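PDB 1YW4: succinylglutamate desuccinylase from Chromobacterium violaceum, which probably hydrolyses N-succinyl-L-glutamate to succinate and L-glutamate with the help of one zinc ion per subunit, the last step of arginine degradation by the AST pathway. Local coordinates for residues L80-L85 with S241-N246; L177-R182 with G234-L239. One frame throughout, in Å; residues are numbered along the deposited sequence.

In the fold
Both contacts involve helix 230-241 of the zinc-dependent catalytic domain, and their centres lie about 11 Å apart on the same side of the chain's centre. Contact 2 uses the helix itself, packing residues 234-239 against the indole of Trp179 on helix 174-181. Contact 1 follows directly, where the helix ends and Ser241 and Pro243 lie against the approach to strand 83-88. The two touch through Cys82 SG, 3.3 Å from Leu239 O. Neither contact supplies a ligand to the zinc held by His56, Glu59 and His149; contact 1 lies away from that site, whereas in contact 2 the side chain of Leu236 is about 12 Å from that of His149.

Contact 1 (L80-L85 with S241-N246); sequences LNCRLL and SNPQAN
The C-terminal end of helix 230-241 meets the entry to strand 83-88 through Asn81 and Cys82, which face Ser241 and Pro243. The two segments bury 198 Å² between them. Asn81 ND2 donates to Ser241 O at 2.7 Å, with an N-H...O angle of 157°. The oxygen receives it on a lone pair in the carbonyl plane and lies 15° out of the Asn81 amide plane. Chi1 of -68°, with CG beside the backbone N, turns the amide toward that carbonyl. The bond thus engages a carbonyl in the last turn of the helix; Asn242 has already left helical geometry and opens a type I turn running to Ala245. In the catalytic domain the helix covers the parallel strands 83-88 and 48-53, and here its end is joined to the loop leading into the first of them. Backbone bonding between Asn81 and Leu240 adds to the join, and Ser241 OG is hydrogen-bonded to Ala79 O. Beyond the polar pair, Cys82 SG comes against the pyrrolidine ring of Pro243, 3.4 Å from CG and 3.5 Å from CB.

Contact 2 (L177-R182 with G234-L239); sequences LAWLQR and GALRGL
Trp179 projects from helix 174-181 as the single bump that reaches helix 230-241; the axes of segments 177-181 and 234-239 come within 11.5 Å of each other. The axes run at 129° to one another, and the two backbones stay well separated. With CG anti to the backbone N (chi1 -173°), the indole extends across the gap, and its CZ2-CH2 edge enters between Ala235 CB and Leu239 CB, which lie on opposite sides of the ring plane. The small Ala235 side chain leaves room for the ring: its CB is 3.7 Å from Trp179 CZ2. Leu239 CB approaches CZ2 obliquely from the other side, at 4.3 Å. Ahead of the edge, Leu236 CD1 lies in the ring plane and meets CH2 at 3.8 Å, the leucine side chain crossing the tryptophan at about a right angle. Ala235 O also lies near the ring plane, 3.3 Å from CZ2. Tyr146 of strand 143-151 stacks on the indole and also touches Leu239, so this interhelical packing continues onto the central strands of the catalytic domain. No direct hydrogen bond crosses the contact. Instead, a water in the plane of the indole accepts from Trp179 NE1 at 2.7 Å and donates to Ala235 O at 2.7 Å. Because Leu239 N also bonds to Ala235 O within the helix, that carbonyl serves two donors. The water therefore satisfies the indole N-H while tying it to the helix backbone, which probably restrains the ring's rotation.

Contact 1 (L80-L85 with S241-N246)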
ATOM      1  N   LEU A  80     -22.181  -7.580 -34.111  1.00 28.40           N
ATOM      2  CA  LEU A  80     -21.830  -8.362 -32.931  1.00 27.53           C
ATOM      3  C   LEU A  80     -20.873  -9.487 -33.292  1.00 28.01           C
ATOM      4  O   LEU A  80     -21.220 -10.385 -34.061  1.00 27.20           O
ATOM      5  CB  LEU A  80     -23.092  -8.948 -32.285  1.00 26.06           C
ATOM      6  CG  LEU A  80     -22.897  -9.816 -31.036  1.00 24.69           C
ATOM      7  CD1 LEU A  80     -22.338  -8.978 -29.900  1.00 24.10           C
ATOM      8  CD2 LEU A  80     -24.233 -10.436 -30.632  1.00 22.77           C
ATOM      9  N   ASN A  81     -19.667  -9.437 -32.734  1.00 28.45           N
ATOM     10  CA  ASN A  81     -18.666 -10.460 -33.000  1.00 28.95           C
ATOM     11  C   ASN A  81     -18.131 -11.111 -31.737  1.00 28.23           C
ATOM     12  O   ASN A  81     -16.997 -11.580 -31.701  1.00 29.47           O
ATOM     13  CB  ASN A  81     -17.518  -9.865 -33.815  1.00 32.05           C
ATOM     14  CG  ASN A  81     -17.944  -9.496 -35.212  1.00 32.46           C
ATOM     15  OD1 ASN A  81     -18.223 -10.367 -36.037  1.00 36.33           O
ATOM     16  ND2 ASN A  81     -18.019  -8.199 -35.485  1.00 35.85           N
ATOM     17  N   CYS A  82     -18.955 -11.138 -30.698  1.00 26.94           N
ATOM     18  CA  CYS A  82     -18.569 -11.763 -29.440  1.00 25.96           C
ATOM     19  C   CYS A  82     -19.748 -12.567 -28.919  1.00 22.64           C
ATOM     20  O   CYS A  82     -20.880 -12.388 -29.364  1.00 19.80           O
ATOM     21  CB  CYS A  82     -18.237 -10.723 -28.366  1.00 29.82           C
ATOM     22  SG  CYS A  82     -17.119  -9.393 -28.794  1.00 36.00           S
ATOM     23  N   ARG A  83     -19.473 -13.459 -27.976  1.00 21.03           N
ATOM     24  CA  ARG A  83     -20.533 -14.221 -27.335  1.00 20.51           C
ATOM     25  C   ARG A  83     -21.016 -13.219 -26.291  1.00 18.19           C
ATOM     26  O   ARG A  83     -20.254 -12.837 -25.410  1.00 19.83           O
ATOM     27  CB  ARG A  83     -19.977 -15.453 -26.632  1.00 19.89           C
ATOM     28  CG  ARG A  83     -19.470 -16.535 -27.566  1.00 21.59           C
ATOM     29  CD  ARG A  83     -18.997 -17.739 -26.778  1.00 19.09           C
ATOM     30  NE  ARG A  83     -20.095 -18.481 -26.156  1.00 19.42           N
ATOM     31  CZ  ARG A  83     -20.171 -18.749 -24.854  1.00 18.72           C
ATOM     32  NH1 ARG A  83     -21.187 -19.443 -24.382  1.00 15.80           N
ATOM     33  NH2 ARG A  83     -19.238 -18.310 -24.020  1.00 17.08           N
ATOM     34  N   LEU A  84     -22.272 -12.799 -26.394  1.00 17.38           N
ATOM     35  CA  LEU A  84     -22.829 -11.816 -25.477  1.00 14.08           C
ATOM     36  C   LEU A  84     -24.011 -12.303 -24.647  1.00 14.27           C
ATOM     37  O   LEU A  84     -24.993 -12.820 -25.180  1.00 15.32           O
ATOM     38  CB  LEU A  84     -23.262 -10.577 -26.269  1.00 12.61           C
ATOM     39  CG  LEU A  84     -24.099  -9.496 -25.572  1.00 13.70           C
ATOM     40  CD1 LEU A  84     -23.291  -8.895 -24.437  1.00 12.04           C
ATOM     41  CD2 LEU A  84     -24.512  -8.407 -26.558  1.00 14.87           C
ATOM     42  N   LEU A  85     -23.915 -12.125 -23.339  1.00 11.58           N
ATOM     43  CA  LEU A  85     -25.016 -12.470 -22.452  1.00 11.24           C
ATOM     44  C   LEU A  85     -25.418 -11.194 -21.708  1.00 10.05           C
ATOM     45  O   LEU A  85     -24.607 -10.602 -21.008  1.00 13.26           O
ATOM     46  CB  LEU A  85     -24.596 -13.533 -21.447  1.00  7.94           C
ATOM     47  CG  LEU A  85     -25.645 -13.880 -20.380  1.00  8.03           C
ATOM     48  CD1 LEU A  85     -26.976 -14.272 -21.022  1.00  7.53           C
ATOM     49  CD2 LEU A  85     -25.117 -15.030 -19.531  1.00  9.63           C
ATOM     50  N   SER A 241     -18.582  -5.014 -31.321  1.00 27.26           N
ATOM     51  CA  SER A 241     -18.314  -5.004 -32.758  1.00 31.50           C
ATOM     52  C   SER A 241     -16.918  -5.496 -33.103  1.00 33.31           C
ATOM     53  O   SER A 241     -16.755  -6.478 -33.829  1.00 35.73           O
ATOM     54  CB  SER A 241     -18.505  -3.598 -33.327  1.00 30.34           C
ATOM     55  OG  SER A 241     -19.878  -3.285 -33.409  1.00 35.99           O
ATOM     56  N   ASN A 242     -15.914  -4.800 -32.589  1.00 37.18           N
ATOM     57  CA  ASN A 242     -14.526  -5.155 -32.837  1.00 38.82           C
ATOM     58  C   ASN A 242     -13.780  -5.291 -31.517  1.00 39.47           C
ATOM     59  O   ASN A 242     -13.111  -4.361 -31.063  1.00 38.49           O
ATOM     60  CB  ASN A 242     -13.859  -4.094 -33.713  1.00 42.08           C
ATOM     61  CG  ASN A 242     -12.412  -4.420 -34.016  1.00 43.18           C
ATOM     62  OD1 ASN A 242     -12.084  -5.548 -34.393  1.00 45.90           O
ATOM     63  ND2 ASN A 242     -11.538  -3.436 -33.863  1.00 44.45           N
ATOM     64  N   PRO A 243     -13.886  -6.467 -30.888  1.00 40.14           N
ATOM     65  CA  PRO A 243     -13.242  -6.779 -29.611  1.00 40.99           C
ATOM     66  C   PRO A 243     -11.729  -6.965 -29.687  1.00 42.13           C
ATOM     67  O   PRO A 243     -11.061  -7.056 -28.656  1.00 40.03           O
ATOM     68  CB  PRO A 243     -13.961  -8.051 -29.180  1.00 40.11           C
ATOM     69  CG  PRO A 243     -14.190  -8.739 -30.485  1.00 39.63           C
ATOM     70  CD  PRO A 243     -14.680  -7.613 -31.368  1.00 39.95           C
ATOM     71  N   GLN A 244     -11.187  -7.021 -30.899  1.00 44.51           N
ATOM     72  CA  GLN A 244      -9.747  -7.200 -31.062  1.00 45.91           C
ATOM     73  C   GLN A 244      -8.971  -5.896 -31.141  1.00 46.29           C
ATOM     74  O   GLN A 244      -7.739  -5.901 -31.160  1.00 47.18           O
ATOM     75  CB  GLN A 244      -9.445  -8.053 -32.293  1.00 46.98           C
ATOM     76  CG  GLN A 244      -9.829  -9.507 -32.112  1.00 49.75           C
ATOM     77  CD  GLN A 244      -9.342 -10.061 -30.784  1.00 50.02           C
ATOM     78  OE1 GLN A 244      -8.143 -10.079 -30.507  1.00 50.37           O
ATOM     79  NE2 GLN A 244     -10.276 -10.511 -29.954  1.00 51.50           N
ATOM     80  N   ALA A 245      -9.689  -4.781 -31.195  1.00 46.22           N
ATOM     81  CA  ALA A 245      -9.042  -3.480 -31.253  1.00 46.97           C
ATOM     82  C   ALA A 245      -8.141  -3.363 -30.026  1.00 47.53           C
ATOM     83  O   ALA A 245      -8.607  -3.500 -28.896  1.00 47.88           O
ATOM     84  CB  ALA A 245     -10.089  -2.377 -31.249  1.00 46.26           C
ATOM     85  N   ASN A 246      -6.851  -3.121 -30.243  1.00 48.00           N
ATOM     86  CA  ASN A 246      -5.916  -3.003 -29.130  1.00 48.24           C
ATOM     87  C   ASN A 246      -6.257  -1.794 -28.265  1.00 47.51           C
ATOM     88  O   ASN A 246      -6.897  -0.849 -28.724  1.00 46.15           O
ATOM     89  CB  ASN A 246      -4.481  -2.862 -29.642  1.00 50.36           C
ATOM     90  CG  ASN A 246      -4.188  -1.474 -30.166  1.00 51.35           C
ATOM     91  OD1 ASN A 246      -4.777  -1.035 -31.154  1.00 52.95           O
ATOM     92  ND2 ASN A 246      -3.281  -0.768 -29.497  1.00 52.14           N
TER

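Contact 2 (L177-R182 with G234-L239)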
ATOM      1  N   LEU A 177      -7.367  -2.490 -17.119  1.00 28.03           N
ATOM      2  CA  LEU A 177      -7.317  -1.195 -16.457  1.00 29.07           C
ATOM      3  C   LEU A 177      -7.167  -0.132 -17.533  1.00 28.14           C
ATOM      4  O   LEU A 177      -7.689   0.976 -17.410  1.00 28.99           O
ATOM      5  CB  LEU A 177      -6.130  -1.132 -15.491  1.00 28.70           C
ATOM      6  CG  LEU A 177      -6.300  -1.925 -14.197  1.00 29.72           C
ATOM      7  CD1 LEU A 177      -5.025  -1.865 -13.366  1.00 28.43           C
ATOM      8  CD2 LEU A 177      -7.473  -1.356 -13.420  1.00 30.19           C
ATOM      9  N   ALA A 178      -6.455  -0.481 -18.598  1.00 29.03           N
ATOM     10  CA  ALA A 178      -6.241   0.444 -19.701  1.00 28.17           C
ATOM     11  C   ALA A 178      -7.566   0.717 -20.401  1.00 27.55           C
ATOM     12  O   ALA A 178      -7.938   1.871 -20.620  1.00 28.02           O
ATOM     13  CB  ALA A 178      -5.236  -0.140 -20.680  1.00 30.36           C
ATOM     14  N   TRP A 179      -8.280  -0.354 -20.739  1.00 27.17           N
ATOM     15  CA  TRP A 179      -9.573  -0.239 -21.415  1.00 24.76           C
ATOM     16  C   TRP A 179     -10.531   0.600 -20.578  1.00 25.66           C
ATOM     17  O   TRP A 179     -11.294   1.412 -21.104  1.00 24.76           O
ATOM     18  CB  TRP A 179     -10.187  -1.618 -21.620  1.00 25.88           C
ATOM     19  CG  TRP A 179     -11.428  -1.604 -22.448  1.00 25.99           C
ATOM     20  CD1 TRP A 179     -11.502  -1.589 -23.807  1.00 26.40           C
ATOM     21  CD2 TRP A 179     -12.779  -1.642 -21.973  1.00 26.28           C
ATOM     22  NE1 TRP A 179     -12.814  -1.627 -24.215  1.00 25.57           N
ATOM     23  CE2 TRP A 179     -13.620  -1.659 -23.107  1.00 26.80           C
ATOM     24  CE3 TRP A 179     -13.362  -1.665 -20.699  1.00 26.14           C
ATOM     25  CZ2 TRP A 179     -15.018  -1.702 -23.006  1.00 26.12           C
ATOM     26  CZ3 TRP A 179     -14.753  -1.708 -20.599  1.00 24.34           C
ATOM     27  CH2 TRP A 179     -15.564  -1.727 -21.749  1.00 24.08           C
ATOM     28  N   LEU A 180     -10.504   0.373 -19.270  1.00 24.73           N
ATOM     29  CA  LEU A 180     -11.358   1.113 -18.356  1.00 28.02           C
ATOM     30  C   LEU A 180     -10.962   2.585 -18.369  1.00 29.74           C
ATOM     31  O   LEU A 180     -11.820   3.470 -18.455  1.00 29.24           O
ATOM     32  CB  LEU A 180     -11.229   0.549 -16.937  1.00 26.36           C
ATOM     33  CG  LEU A 180     -11.774  -0.867 -16.740  1.00 26.20           C
ATOM     34  CD1 LEU A 180     -11.436  -1.366 -15.340  1.00 27.90           C
ATOM     35  CD2 LEU A 180     -13.282  -0.865 -16.964  1.00 26.15           C
ATOM     36  N   GLN A 181      -9.659   2.839 -18.298  1.00 32.34           N
ATOM     37  CA  GLN A 181      -9.142   4.205 -18.301  1.00 36.09           C
ATOM     38  C   GLN A 181      -9.637   4.944 -19.538  1.00 37.06           C
ATOM     39  O   GLN A 181     -10.293   5.979 -19.431  1.00 37.05           O
ATOM     40  CB  GLN A 181      -7.610   4.200 -18.289  1.00 37.28           C
ATOM     41  CG  GLN A 181      -6.996   5.571 -18.068  1.00 41.01           C
ATOM     42  CD  GLN A 181      -5.490   5.559 -18.209  1.00 42.75           C
ATOM     43  OE1 GLN A 181      -4.800   6.431 -17.682  1.00 45.49           O
ATOM     44  NE2 GLN A 181      -4.970   4.573 -18.933  1.00 41.67           N
ATOM     45  N   ARG A 182      -9.313   4.416 -20.713  1.00 40.04           N
ATOM     46  CA  ARG A 182      -9.754   5.035 -21.953  1.00 42.74           C
ATOM     47  C   ARG A 182     -11.204   4.640 -22.208  1.00 43.26           C
ATOM     48  O   ARG A 182     -11.549   4.123 -23.269  1.00 45.37           O
ATOM     49  CB  ARG A 182      -8.864   4.601 -23.126  1.00 45.48           C
ATOM     50  CG  ARG A 182      -7.582   5.421 -23.273  1.00 47.67           C
ATOM     51  CD  ARG A 182      -6.569   5.116 -22.176  1.00 50.38           C
ATOM     52  NE  ARG A 182      -5.587   6.188 -21.997  1.00 52.49           N
ATOM     53  CZ  ARG A 182      -4.745   6.621 -22.934  1.00 53.77           C
ATOM     54  NH1 ARG A 182      -4.748   6.081 -24.147  1.00 52.95           N
ATOM     55  NH2 ARG A 182      -3.892   7.600 -22.656  1.00 53.94           N
ATOM     56  N   GLY A 234     -19.741   3.967 -26.011  1.00 32.67           N
ATOM     57  CA  GLY A 234     -18.895   3.755 -27.172  1.00 31.21           C
ATOM     58  C   GLY A 234     -17.901   2.628 -26.951  1.00 30.42           C
ATOM     59  O   GLY A 234     -17.636   1.831 -27.854  1.00 30.84           O
ATOM     60  N   ALA A 235     -17.350   2.554 -25.743  1.00 28.86           N
ATOM     61  CA  ALA A 235     -16.385   1.515 -25.423  1.00 28.11           C
ATOM     62  C   ALA A 235     -17.046   0.139 -25.474  1.00 27.98           C
ATOM     63  O   ALA A 235     -16.427  -0.842 -25.882  1.00 26.31           O
ATOM     64  CB  ALA A 235     -15.789   1.765 -24.051  1.00 29.26           C
ATOM     65  N   LEU A 236     -18.312   0.076 -25.071  1.00 27.69           N
ATOM     66  CA  LEU A 236     -19.059  -1.179 -25.074  1.00 28.00           C
ATOM     67  C   LEU A 236     -19.436  -1.559 -26.502  1.00 27.39           C
ATOM     68  O   LEU A 236     -19.243  -2.702 -26.921  1.00 29.91           O
ATOM     69  CB  LEU A 236     -20.315  -1.043 -24.211  1.00 26.37           C
ATOM     70  CG  LEU A 236     -20.531  -2.024 -23.054  1.00 28.42           C
ATOM     71  CD1 LEU A 236     -19.226  -2.383 -22.366  1.00 25.20           C
ATOM     72  CD2 LEU A 236     -21.518  -1.394 -22.065  1.00 25.83           C
ATOM     73  N   ARG A 237     -19.972  -0.607 -27.254  1.00 27.26           N
ATOM     74  CA  ARG A 237     -20.338  -0.886 -28.641  1.00 27.69           C
ATOM     75  C   ARG A 237     -19.093  -1.307 -29.430  1.00 26.74           C
ATOM     76  O   ARG A 237     -19.164  -2.159 -30.316  1.00 26.80           O
ATOM     77  CB  ARG A 237     -20.977   0.348 -29.285  1.00 26.62           C
ATOM     78  CG  ARG A 237     -22.377   0.661 -28.783  1.00 25.61           C
ATOM     79  CD  ARG A 237     -22.834   2.031 -29.262  1.00 24.44           C
ATOM     80  NE  ARG A 237     -24.200   2.334 -28.845  1.00 21.48           N
ATOM     81  CZ  ARG A 237     -25.286   2.000 -29.535  1.00 22.68           C
ATOM     82  NH1 ARG A 237     -25.176   1.354 -30.687  1.00 25.37           N
ATOM     83  NH2 ARG A 237     -26.486   2.300 -29.070  1.00 23.45           N
ATOM     84  N   GLY A 238     -17.949  -0.715 -29.093  1.00 27.45           N
ATOM     85  CA  GLY A 238     -16.712  -1.054 -29.781  1.00 26.06           C
ATOM     86  C   GLY A 238     -16.226  -2.444 -29.420  1.00 26.10           C
ATOM     87  O   GLY A 238     -15.612  -3.141 -30.231  1.00 24.20           O
ATOM     88  N   LEU A 239     -16.500  -2.853 -28.187  1.00 24.12           N
ATOM     89  CA  LEU A 239     -16.099  -4.173 -27.735  1.00 23.52           C
ATOM     90  C   LEU A 239     -16.911  -5.246 -28.457  1.00 21.93           C
ATOM     91  O   LEU A 239     -16.359  -6.214 -28.972  1.00 22.66           O
ATOM     92  CB  LEU A 239     -16.300  -4.297 -26.218  1.00 24.80           C
ATOM     93  CG  LEU A 239     -16.091  -5.704 -25.665  1.00 23.79           C
ATOM     94  CD1 LEU A 239     -14.686  -6.172 -26.004  1.00 25.11           C
ATOM     95  CD2 LEU A 239     -16.316  -5.716 -24.159  1.00 23.10           C
TER
HETATM   96  O   HOH W   1     -13.820  -1.227 -26.660  1.00 25.57           O